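Local coordinates for protein tryptophanyl-tRNA synthetase (Cryptosporidium parvum Iowa II, PDB 3HV0) that probably catalyses the ATP-dependent attachment of L-tryptophan to tRNA(Trp), this chain being the synthetase part of a longer class I aminoacyl-tRNA synthetase, at residues A[41-46]-A[103-108]; A[54-59]-A[250-255]; A[87-92]-A[275-280]. All coordinates share one frame; numbering follows the deposited sequence.

Contact 1: A[41-46]-A[103-108]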
loop_
_atom_site.group_PDB
_atom_site.type_symbol
_atom_site.label_atom_id
_atom_site.label_comp_id
_atom_site.label_asym_id
_atom_site.label_seq_id
_atom_site.Cartn_x
_atom_site.Cartn_y
_atom_site.Cartn_z
ATOM N N ARG A 41 -7.497 -16.213 -38.155
ATOM C CA ARG A 41 -6.766 -15.755 -39.350
ATOM C C ARG A 41 -5.327 -15.386 -38.996
ATOM O O ARG A 41 -4.385 -15.735 -39.704
ATOM C CB ARG A 41 -7.459 -14.503 -39.909
ATOM C CG ARG A 41 -7.402 -14.323 -41.389
ATOM C CD ARG A 41 -8.775 -14.520 -42.014
ATOM N NE ARG A 41 -9.697 -13.417 -41.731
ATOM C CZ ARG A 41 -10.913 -13.279 -42.269
ATOM N NH1 ARG A 41 -11.391 -14.177 -43.132
ATOM N NH2 ARG A 41 -11.664 -12.233 -41.940
ATOM N N LEU A 42 -5.194 -14.693 -37.867
ATOM C CA LEU A 42 -3.964 -14.025 -37.450
ATOM C C LEU A 42 -3.014 -14.872 -36.590
ATOM O O LEU A 42 -1.901 -14.425 -36.303
ATOM C CB LEU A 42 -4.344 -12.771 -36.648
ATOM C CG LEU A 42 -3.450 -11.537 -36.740
ATOM C CD1 LEU A 42 -3.283 -11.075 -38.200
ATOM C CD2 LEU A 42 -4.058 -10.448 -35.886
ATOM N N THR A 43 -3.440 -16.061 -36.157
ATOM C CA THR A 43 -2.572 -16.928 -35.340
ATOM C C THR A 43 -2.329 -18.325 -35.894
ATOM O O THR A 43 -1.443 -19.025 -35.410
ATOM C CB THR A 43 -3.128 -17.092 -33.922
ATOM O OG1 THR A 43 -4.363 -17.820 -33.971
ATOM C CG2 THR A 43 -3.347 -15.733 -33.283
ATOM N N GLY A 44 -3.123 -18.737 -36.881
ATOM C CA GLY A 44 -3.010 -20.074 -37.476
ATOM C C GLY A 44 -3.576 -21.152 -36.572
ATOM O O GLY A 44 -3.414 -22.338 -36.826
ATOM N N GLN A 45 -4.228 -20.743 -35.486
ATOM C CA GLN A 45 -4.904 -21.700 -34.636
ATOM C C GLN A 45 -6.398 -21.466 -34.720
ATOM O O GLN A 45 -6.855 -20.339 -34.848
ATOM C CB GLN A 45 -4.377 -21.641 -33.218
ATOM C CG GLN A 45 -3.098 -22.461 -32.983
ATOM C CD GLN A 45 -2.535 -22.266 -31.562
ATOM O OE1 GLN A 45 -3.289 -22.111 -30.584
ATOM N NE2 GLN A 45 -1.207 -22.267 -31.448
ATOM N N LYS A 46 -7.140 -22.569 -34.742
ATOM C CA LYS A 46 -8.601 -22.552 -34.660
ATOM C C LYS A 46 -8.975 -22.009 -33.272
ATOM O O LYS A 46 -8.188 -22.106 -32.329
ATOM C CB LYS A 46 -9.171 -23.961 -34.939
ATOM C CG LYS A 46 -10.255 -24.442 -33.972
ATOM C CD LYS A 46 -10.747 -25.841 -34.337
ATOM C CE LYS A 46 -11.762 -25.811 -35.470
ATOM N NZ LYS A 46 -13.075 -25.229 -35.049
ATOM N N GLN A 103 -2.012 -17.543 -24.347
ATOM C CA GLN A 103 -0.569 -17.495 -24.263
ATOM C C GLN A 103 0.034 -18.381 -25.339
ATOM O O GLN A 103 1.026 -18.032 -25.930
ATOM C CB GLN A 103 -0.075 -17.923 -22.879
ATOM C CG GLN A 103 1.426 -17.680 -22.654
ATOM C CD GLN A 103 1.930 -18.222 -21.325
ATOM O OE1 GLN A 103 1.730 -19.394 -21.002
ATOM N NE2 GLN A 103 2.603 -17.378 -20.560
ATOM N N ASP A 104 -0.579 -19.528 -25.592
ATOM C CA ASP A 104 -0.097 -20.446 -26.611
ATOM C C ASP A 104 -0.330 -19.873 -28.002
ATOM O O ASP A 104 0.440 -20.133 -28.921
ATOM C CB ASP A 104 -0.831 -21.788 -26.516
ATOM C CG ASP A 104 -0.607 -22.493 -25.206
ATOM O OD1 ASP A 104 0.314 -22.120 -24.443
ATOM O OD2 ASP A 104 -1.372 -23.438 -24.934
ATOM N N THR A 105 -1.418 -19.122 -28.153
ATOM C CA THR A 105 -1.851 -18.655 -29.464
ATOM C C THR A 105 -1.080 -17.416 -29.854
ATOM O O THR A 105 -0.598 -17.331 -30.968
ATOM C CB THR A 105 -3.353 -18.358 -29.487
ATOM O OG1 THR A 105 -4.078 -19.587 -29.338
ATOM C CG2 THR A 105 -3.759 -17.723 -30.798
ATOM N N PHE A 106 -0.942 -16.465 -28.922
ATOM C CA PHE A 106 -0.219 -15.211 -29.205
ATOM C C PHE A 106 1.267 -15.268 -28.860
ATOM O O PHE A 106 2.043 -14.452 -29.356
ATOM C CB PHE A 106 -0.887 -14.028 -28.497
ATOM C CG PHE A 106 -2.231 -13.686 -29.053
ATOM C CD1 PHE A 106 -3.382 -13.946 -28.334
ATOM C CD2 PHE A 106 -2.345 -13.138 -30.318
ATOM C CE1 PHE A 106 -4.626 -13.642 -28.848
ATOM C CE2 PHE A 106 -3.598 -12.835 -30.850
ATOM C CZ PHE A 106 -4.740 -13.095 -30.113
ATOM N N LYS A 107 1.648 -16.223 -28.012
ATOM C CA LYS A 107 3.038 -16.400 -27.581
ATOM C C LYS A 107 3.523 -15.150 -26.820
ATOM O O LYS A 107 4.615 -14.648 -27.051
ATOM C CB LYS A 107 3.928 -16.701 -28.792
ATOM C CG LYS A 107 4.917 -17.853 -28.588
ATOM C CD LYS A 107 6.383 -17.498 -28.969
ATOM C CE LYS A 107 6.815 -18.018 -30.365
ATOM N NZ LYS A 107 6.761 -16.978 -31.433
ATOM N N VAL A 108 2.704 -14.636 -25.909
ATOM C CA VAL A 108 3.041 -13.387 -25.246
ATOM C C VAL A 108 3.328 -13.629 -23.784
ATOM O O VAL A 108 2.978 -14.676 -23.276
ATOM C CB VAL A 108 1.916 -12.366 -25.391
ATOM C CG1 VAL A 108 1.772 -11.953 -26.881
ATOM C CG2 VAL A 108 0.602 -12.907 -24.775
#
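Thr-105 presses its CG2 methyl into the side chain of Thr-43, a worked example of how one helix end can meet another, and the turn after it, through a pair of threonines. The methyl lies 3.2 Å from Thr-43 CG2 and touches CB and OG1 of the same residue as well, a tight fit. With Thr-105 CG2 anti to the backbone N (chi1 -67° for OG1), the methyl faces Thr-43 and the hydroxyl is turned to Gln-45. Thr-43 CG2 also comes obliquely to the ring of Phe-106, 3.8 Å from CE2.

Polar contact is carried by Gln-45, whose extended chain carries CD toward Thr-105, with OE1 2.9 Å from Thr-105 OG1. That hydroxyl is hydrogen-bonded to the carbonyl of Tyr-101, one turn back in its own helix, and has Gln-45 OE1 as a second neighbour. Thr-43 OG1 in turn accepts from the backbone N of Gln-45 at 3.3 Å, an ST turn across Gly-44, where the chain leaves the helix with positive phi.

The contact joins the C-terminal ends of helices 33-43 and 93-106. Met-39 of helix 33-43 touches both Thr-105 and Phe-106, while the Phe-106 ring meets Tyr-69 of helix 62-70 and Phe-75, just ahead of strand 76-81, edge-to-face.

Contact 2: A[54-59]-A[250-255]; sequences NIFLSH and SSIHSI
An antiparallel strand pair with a classic beta bulge joins residues 56-59 to 250-254, showing how a sheet can absorb an extra residue without losing its pairing. Ile-255 N donates to Ile-55 O at 2.7 Å, nearly along the C=O axis, and His-253 N donates to Ser-58 O at 2.8 Å from above the carbonyl plane. Between them Leu-57 and Ser-58 both face His-253, so the register slips by one; Leu-57 N reaches His-253 O only weakly, at 3.2 Å. The same carbonyl is approached by Phe-56 CA in a CA-H...O contact.

Phe-56 and Ser-254 form a non-hydrogen-bonded pair. Phe-56 CG stands anti to its carbonyl carbon (chi1 -85°), which sends CG toward the opposing strand. One face of the ring takes Ser-254 CB over its centre, 3.4 Å from the centroid and 8° off the normal, a CH-pi contact. The ring edge meets Ile-252 O, 3.4 Å from CE2, and CD2 packs on Ile-252 CG1. Phe-98 of helix 93-106 stacks on the same ring. The other face of the sheet carries Ser-58 and His-253: Ser-58 CB is 3.5 Å from His-253 ND1, while His-59 CA lies over that imidazole, offset toward its rim. Ser-58 OG is bonded to Lys-29 O.

Strand 250-254 forms one edge of five parallel strands, ordered 250-254, 222-227, 76-81, 110-114, 152-156. This is the Rossmann-type sheet of class I synthetases, to which strand 56-60, and beyond it 29-30, add antiparallel neighbours.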
loop_
_atom_site.group_PDB
_atom_site.type_symbol
_atom_site.label_atom_id
_atom_site.label_comp_id
_atom_site.label_asym_id
_atom_site.label_seq_id
_atom_site.Cartn_x
_atom_site.Cartn_y
_atom_site.Cartn_z
ATOM N N ASN A 54 -19.816 -18.812 -26.320
ATOM C CA ASN A 54 -20.072 -17.528 -25.612
ATOM C C ASN A 54 -19.872 -17.606 -24.092
ATOM O O ASN A 54 -20.648 -17.057 -23.306
ATOM C CB ASN A 54 -21.468 -16.960 -25.953
ATOM C CG ASN A 54 -21.705 -16.838 -27.462
ATOM O OD1 ASN A 54 -20.912 -16.245 -28.186
ATOM N ND2 ASN A 54 -22.796 -17.414 -27.934
ATOM N N ILE A 55 -18.808 -18.290 -23.697
ATOM C CA ILE A 55 -18.396 -18.385 -22.304
ATOM C C ILE A 55 -17.554 -17.155 -22.004
ATOM O O ILE A 55 -17.698 -16.546 -20.957
ATOM C CB ILE A 55 -17.538 -19.657 -22.023
ATOM C CG1 ILE A 55 -18.287 -20.940 -22.388
ATOM C CG2 ILE A 55 -17.096 -19.691 -20.548
ATOM C CD1 ILE A 55 -19.329 -21.372 -21.392
ATOM N N PHE A 56 -16.631 -16.849 -22.908
ATOM C CA PHE A 56 -16.058 -15.515 -23.010
ATOM C C PHE A 56 -16.876 -14.821 -24.079
ATOM O O PHE A 56 -16.719 -15.101 -25.279
ATOM C CB PHE A 56 -14.569 -15.548 -23.378
ATOM C CG PHE A 56 -13.664 -15.711 -22.199
ATOM C CD1 PHE A 56 -13.324 -16.974 -21.733
ATOM C CD2 PHE A 56 -13.193 -14.602 -21.514
ATOM C CE1 PHE A 56 -12.504 -17.116 -20.615
ATOM C CE2 PHE A 56 -12.373 -14.740 -20.410
ATOM C CZ PHE A 56 -12.020 -15.998 -19.964
ATOM N N LEU A 57 -17.787 -13.955 -23.638
ATOM C CA LEU A 57 -18.773 -13.344 -24.530
ATOM C C LEU A 57 -18.557 -11.855 -24.784
ATOM O O LEU A 57 -19.153 -11.301 -25.693
ATOM C CB LEU A 57 -20.186 -13.549 -23.987
ATOM C CG LEU A 57 -20.546 -13.257 -22.524
ATOM C CD1 LEU A 57 -19.540 -12.418 -21.776
ATOM C CD2 LEU A 57 -21.903 -12.607 -22.423
ATOM N N SER A 58 -17.685 -11.228 -23.996
ATOM C CA SER A 58 -17.672 -9.786 -23.859
ATOM C C SER A 58 -16.245 -9.241 -23.854
ATOM O O SER A 58 -15.312 -9.967 -23.514
ATOM C CB SER A 58 -18.389 -9.423 -22.561
ATOM O OG SER A 58 -18.975 -8.153 -22.661
ATOM N N HIS A 59 -16.080 -7.972 -24.244
ATOM C CA HIS A 59 -14.762 -7.332 -24.250
ATOM C C HIS A 59 -14.794 -5.802 -24.161
ATOM O O HIS A 59 -15.818 -5.170 -24.372
ATOM C CB HIS A 59 -14.002 -7.731 -25.499
ATOM C CG HIS A 59 -14.513 -7.080 -26.747
ATOM N ND1 HIS A 59 -13.819 -6.091 -27.411
ATOM C CD2 HIS A 59 -15.665 -7.257 -27.435
ATOM C CE1 HIS A 59 -14.515 -5.703 -28.463
ATOM N NE2 HIS A 59 -15.639 -6.390 -28.496
ATOM N N SER A 250 -6.951 -3.485 -22.187
ATOM C CA SER A 250 -8.089 -4.151 -22.796
ATOM C C SER A 250 -8.509 -5.345 -21.949
ATOM O O SER A 250 -7.709 -5.874 -21.196
ATOM C CB SER A 250 -7.700 -4.654 -24.174
ATOM O OG SER A 250 -7.164 -3.580 -24.898
ATOM N N SER A 251 -9.742 -5.800 -22.130
ATOM C CA SER A 251 -10.206 -6.947 -21.409
ATOM C C SER A 251 -11.118 -7.820 -22.241
ATOM O O SER A 251 -11.711 -7.356 -23.184
ATOM C CB SER A 251 -10.889 -6.522 -20.093
ATOM O OG SER A 251 -11.721 -5.404 -20.268
ATOM N N ILE A 252 -11.170 -9.097 -21.880
ATOM C CA ILE A 252 -12.077 -10.070 -22.443
ATOM C C ILE A 252 -12.689 -10.853 -21.272
ATOM O O ILE A 252 -11.962 -11.343 -20.416
ATOM C CB ILE A 252 -11.343 -10.987 -23.458
ATOM C CG1 ILE A 252 -12.331 -11.909 -24.165
ATOM C CG2 ILE A 252 -10.237 -11.771 -22.795
ATOM C CD1 ILE A 252 -11.870 -12.277 -25.618
ATOM N N HIS A 253 -14.019 -10.950 -21.236
ATOM C CA HIS A 253 -14.738 -11.277 -20.014
ATOM C C HIS A 253 -15.515 -12.566 -20.125
ATOM O O HIS A 253 -16.191 -12.778 -21.122
ATOM C CB HIS A 253 -15.762 -10.197 -19.661
ATOM C CG HIS A 253 -15.290 -8.795 -19.870
ATOM N ND1 HIS A 253 -16.103 -7.816 -20.395
ATOM C CD2 HIS A 253 -14.098 -8.205 -19.624
ATOM C CE1 HIS A 253 -15.436 -6.678 -20.451
ATOM N NE2 HIS A 253 -14.216 -6.886 -19.987
ATOM N N SER A 254 -15.486 -13.374 -19.062
ATOM C CA SER A 254 -16.208 -14.653 -19.044
ATOM C C SER A 254 -17.423 -14.695 -18.119
ATOM O O SER A 254 -17.513 -13.963 -17.135
ATOM C CB SER A 254 -15.277 -15.807 -18.690
ATOM O OG SER A 254 -14.759 -15.658 -17.390
ATOM N N ILE A 255 -18.357 -15.572 -18.475
ATOM C CA ILE A 255 -19.539 -15.830 -17.680
ATOM C C ILE A 255 -19.170 -16.909 -16.664
ATOM O O ILE A 255 -18.421 -17.836 -16.987
ATOM C CB ILE A 255 -20.714 -16.282 -18.574
ATOM C CG1 ILE A 255 -22.038 -16.143 -17.826
ATOM C CG2 ILE A 255 -20.506 -17.701 -19.071
ATOM C CD1 ILE A 255 -22.541 -14.709 -17.742
#

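Contact 3: A[87-92]-A[275-280]; sequences SLHVGH and SIFVND
His-89 and Phe-277 bring two loops together through a single backbone bridge. It has two bonds, Val-278 N to Leu-88 O at 3.1 Å and Val-90 N to Ile-276 O at 2.9 Å, the first the straighter. The two side chains lie side by side, pointing the same way, as an oblique aromatic pair with planes at 48° and centroids 4.8 Å apart, although the fine approach of the rings is doubtful. Ser-275 OG sits over one face of the imidazole, offset toward its rim. At the end of the interface Ser-87 OG, anti to its backbone N (chi1 -170°), makes a weak bond to Asn-279 OD1 at 3.3 Å.

The next shell shapes both loops. His-89 N bonds weakly to His-92 ND1 at 3.4 Å. Residues 277-280 form a type I turn, and Asp-280 OD2 accepts from Phe-277 N at 3.2 Å. Lys-288 of helix 282-292 makes a salt bridge to that oxygen and also bonds Ser-275 O. Leu-355 of helix 344-367 touches both Val-90 and Ile-276.

Residues 89-92 read HVGH, the HIGH-type signature of class I synthetases, and the His-89 side chain lies about 9 Å from the bound tryptophan. Asp-141 of helix 128-143 anchors this loop from outside through Leu-88 N. Across the contact, however, the bonds that define the bridge are backbone ones, and the pairing itself uses no side-chain group.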
loop_
_atom_site.group_PDB
_atom_site.type_symbol
_atom_site.label_atom_id
_atom_site.label_comp_id
_atom_site.label_asym_id
_atom_site.label_seq_id
_atom_site.Cartn_x
_atom_site.Cartn_y
_atom_site.Cartn_z
ATOM N N SER A 87 -7.647 -24.714 -2.229
ATOM C CA SER A 87 -7.712 -25.206 -3.601
ATOM C C SER A 87 -8.648 -24.374 -4.484
ATOM O O SER A 87 -9.611 -23.777 -4.026
ATOM C CB SER A 87 -8.150 -26.664 -3.608
ATOM O OG SER A 87 -7.994 -27.201 -4.910
ATOM N N LEU A 88 -8.340 -24.325 -5.767
ATOM C CA LEU A 88 -9.177 -23.618 -6.733
ATOM C C LEU A 88 -10.423 -24.443 -7.040
ATOM O O LEU A 88 -10.341 -25.673 -7.125
ATOM C CB LEU A 88 -8.398 -23.343 -8.021
ATOM C CG LEU A 88 -7.667 -21.981 -8.065
ATOM C CD1 LEU A 88 -6.786 -21.731 -6.829
ATOM C CD2 LEU A 88 -6.857 -21.847 -9.350
ATOM N N HIS A 89 -11.574 -23.771 -7.189
ATOM C CA HIS A 89 -12.782 -24.437 -7.720
ATOM C C HIS A 89 -12.517 -24.715 -9.192
ATOM O O HIS A 89 -11.626 -24.112 -9.803
ATOM C CB HIS A 89 -14.048 -23.577 -7.609
ATOM C CG HIS A 89 -14.324 -23.050 -6.231
ATOM N ND1 HIS A 89 -14.596 -21.720 -5.984
ATOM C CD2 HIS A 89 -14.389 -23.672 -5.031
ATOM C CE1 HIS A 89 -14.812 -21.545 -4.689
ATOM N NE2 HIS A 89 -14.691 -22.714 -4.087
ATOM N N VAL A 90 -13.290 -25.615 -9.776
ATOM C CA VAL A 90 -13.168 -25.876 -11.200
ATOM C C VAL A 90 -13.643 -24.656 -11.997
ATOM O O VAL A 90 -13.185 -24.428 -13.130
ATOM C CB VAL A 90 -13.934 -27.154 -11.605
ATOM C CG1 VAL A 90 -13.737 -27.472 -13.073
ATOM C CG2 VAL A 90 -13.450 -28.330 -10.771
ATOM N N GLY A 91 -14.529 -23.860 -11.386
ATOM C CA GLY A 91 -15.043 -22.645 -12.016
ATOM C C GLY A 91 -13.919 -21.660 -12.240
ATOM O O GLY A 91 -13.865 -20.980 -13.261
ATOM N N HIS A 92 -13.004 -21.612 -11.273
ATOM C CA HIS A 92 -11.837 -20.732 -11.330
ATOM C C HIS A 92 -10.835 -21.120 -12.375
ATOM O O HIS A 92 -9.958 -20.343 -12.667
ATOM C CB HIS A 92 -11.133 -20.682 -9.977
ATOM C CG HIS A 92 -11.888 -19.921 -8.935
ATOM N ND1 HIS A 92 -12.258 -20.471 -7.724
ATOM C CD2 HIS A 92 -12.345 -18.647 -8.928
ATOM C CE1 HIS A 92 -12.909 -19.563 -7.014
ATOM N NE2 HIS A 92 -12.983 -18.451 -7.726
ATOM N N SER A 275 -18.414 -26.478 -3.356
ATOM C CA SER A 275 -18.461 -26.721 -4.798
ATOM C C SER A 275 -17.233 -27.540 -5.209
ATOM O O SER A 275 -16.379 -27.869 -4.375
ATOM C CB SER A 275 -18.489 -25.398 -5.555
ATOM O OG SER A 275 -17.322 -24.643 -5.263
ATOM N N ILE A 276 -17.138 -27.845 -6.498
ATOM C CA ILE A 276 -16.156 -28.809 -7.015
ATOM C C ILE A 276 -14.706 -28.244 -7.014
ATOM O O ILE A 276 -14.394 -27.295 -7.749
ATOM C CB ILE A 276 -16.574 -29.254 -8.451
ATOM C CG1 ILE A 276 -16.623 -30.752 -8.595
ATOM C CG2 ILE A 276 -15.617 -28.765 -9.474
ATOM C CD1 ILE A 276 -17.691 -31.390 -7.717
ATOM N N PHE A 277 -13.829 -28.801 -6.180
ATOM C CA PHE A 277 -12.429 -28.370 -6.172
ATOM C C PHE A 277 -11.560 -29.259 -7.068
ATOM O O PHE A 277 -11.859 -30.431 -7.279
ATOM C CB PHE A 277 -11.864 -28.356 -4.755
ATOM C CG PHE A 277 -12.573 -27.417 -3.820
ATOM C CD1 PHE A 277 -12.155 -26.097 -3.681
ATOM C CD2 PHE A 277 -13.635 -27.860 -3.046
ATOM C CE1 PHE A 277 -12.798 -25.231 -2.787
ATOM C CE2 PHE A 277 -14.284 -27.002 -2.159
ATOM C CZ PHE A 277 -13.869 -25.685 -2.035
ATOM N N VAL A 278 -10.467 -28.702 -7.587
ATOM C CA VAL A 278 -9.574 -29.479 -8.464
ATOM C C VAL A 278 -8.862 -30.625 -7.754
ATOM O O VAL A 278 -8.370 -31.529 -8.423
ATOM C CB VAL A 278 -8.506 -28.599 -9.158
ATOM C CG1 VAL A 278 -9.164 -27.581 -10.073
ATOM C CG2 VAL A 278 -7.627 -27.928 -8.135
ATOM N N ASN A 279 -8.795 -30.588 -6.420
ATOM C CA ASN A 279 -8.222 -31.694 -5.640
ATOM C C ASN A 279 -9.266 -32.642 -5.030
ATOM O O ASN A 279 -8.944 -33.421 -4.132
ATOM C CB ASN A 279 -7.311 -31.156 -4.541
ATOM C CG ASN A 279 -8.070 -30.455 -3.432
ATOM O OD1 ASN A 279 -9.172 -29.951 -3.633
ATOM N ND2 ASN A 279 -7.470 -30.409 -2.255
ATOM N N ASP A 280 -10.507 -32.578 -5.513
ATOM C CA ASP A 280 -11.550 -33.507 -5.073
ATOM C C ASP A 280 -11.352 -34.880 -5.711
ATOM O O ASP A 280 -11.035 -34.988 -6.901
ATOM C CB ASP A 280 -12.959 -32.991 -5.423
ATOM C CG ASP A 280 -13.569 -32.123 -4.333
ATOM O OD1 ASP A 280 -13.070 -32.119 -3.192
ATOM O OD2 ASP A 280 -14.583 -31.454 -4.622
#

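How the contacts relate
Contact 2 is the most buried of the three and lies nearest the centre of the chain; contacts 1 and 3 are only partly buried. Their chemistry differs with the elements they join: strand pairing in contact 2, backbone bridging between loops in contact 3, and mainly side-chain contact where two helices end in contact 1. Helix 93-106 relates all three, following the signature loop of contact 3, supplying Phe-98 to the aromatic packing of contact 2 and ending in contact 1. None touch directly: contacts 2 and 3 have nearest atoms about 7 Å apart. One side chain each of contacts 2 and 3 comes within about 8 to 9 Å of the bound tryptophan.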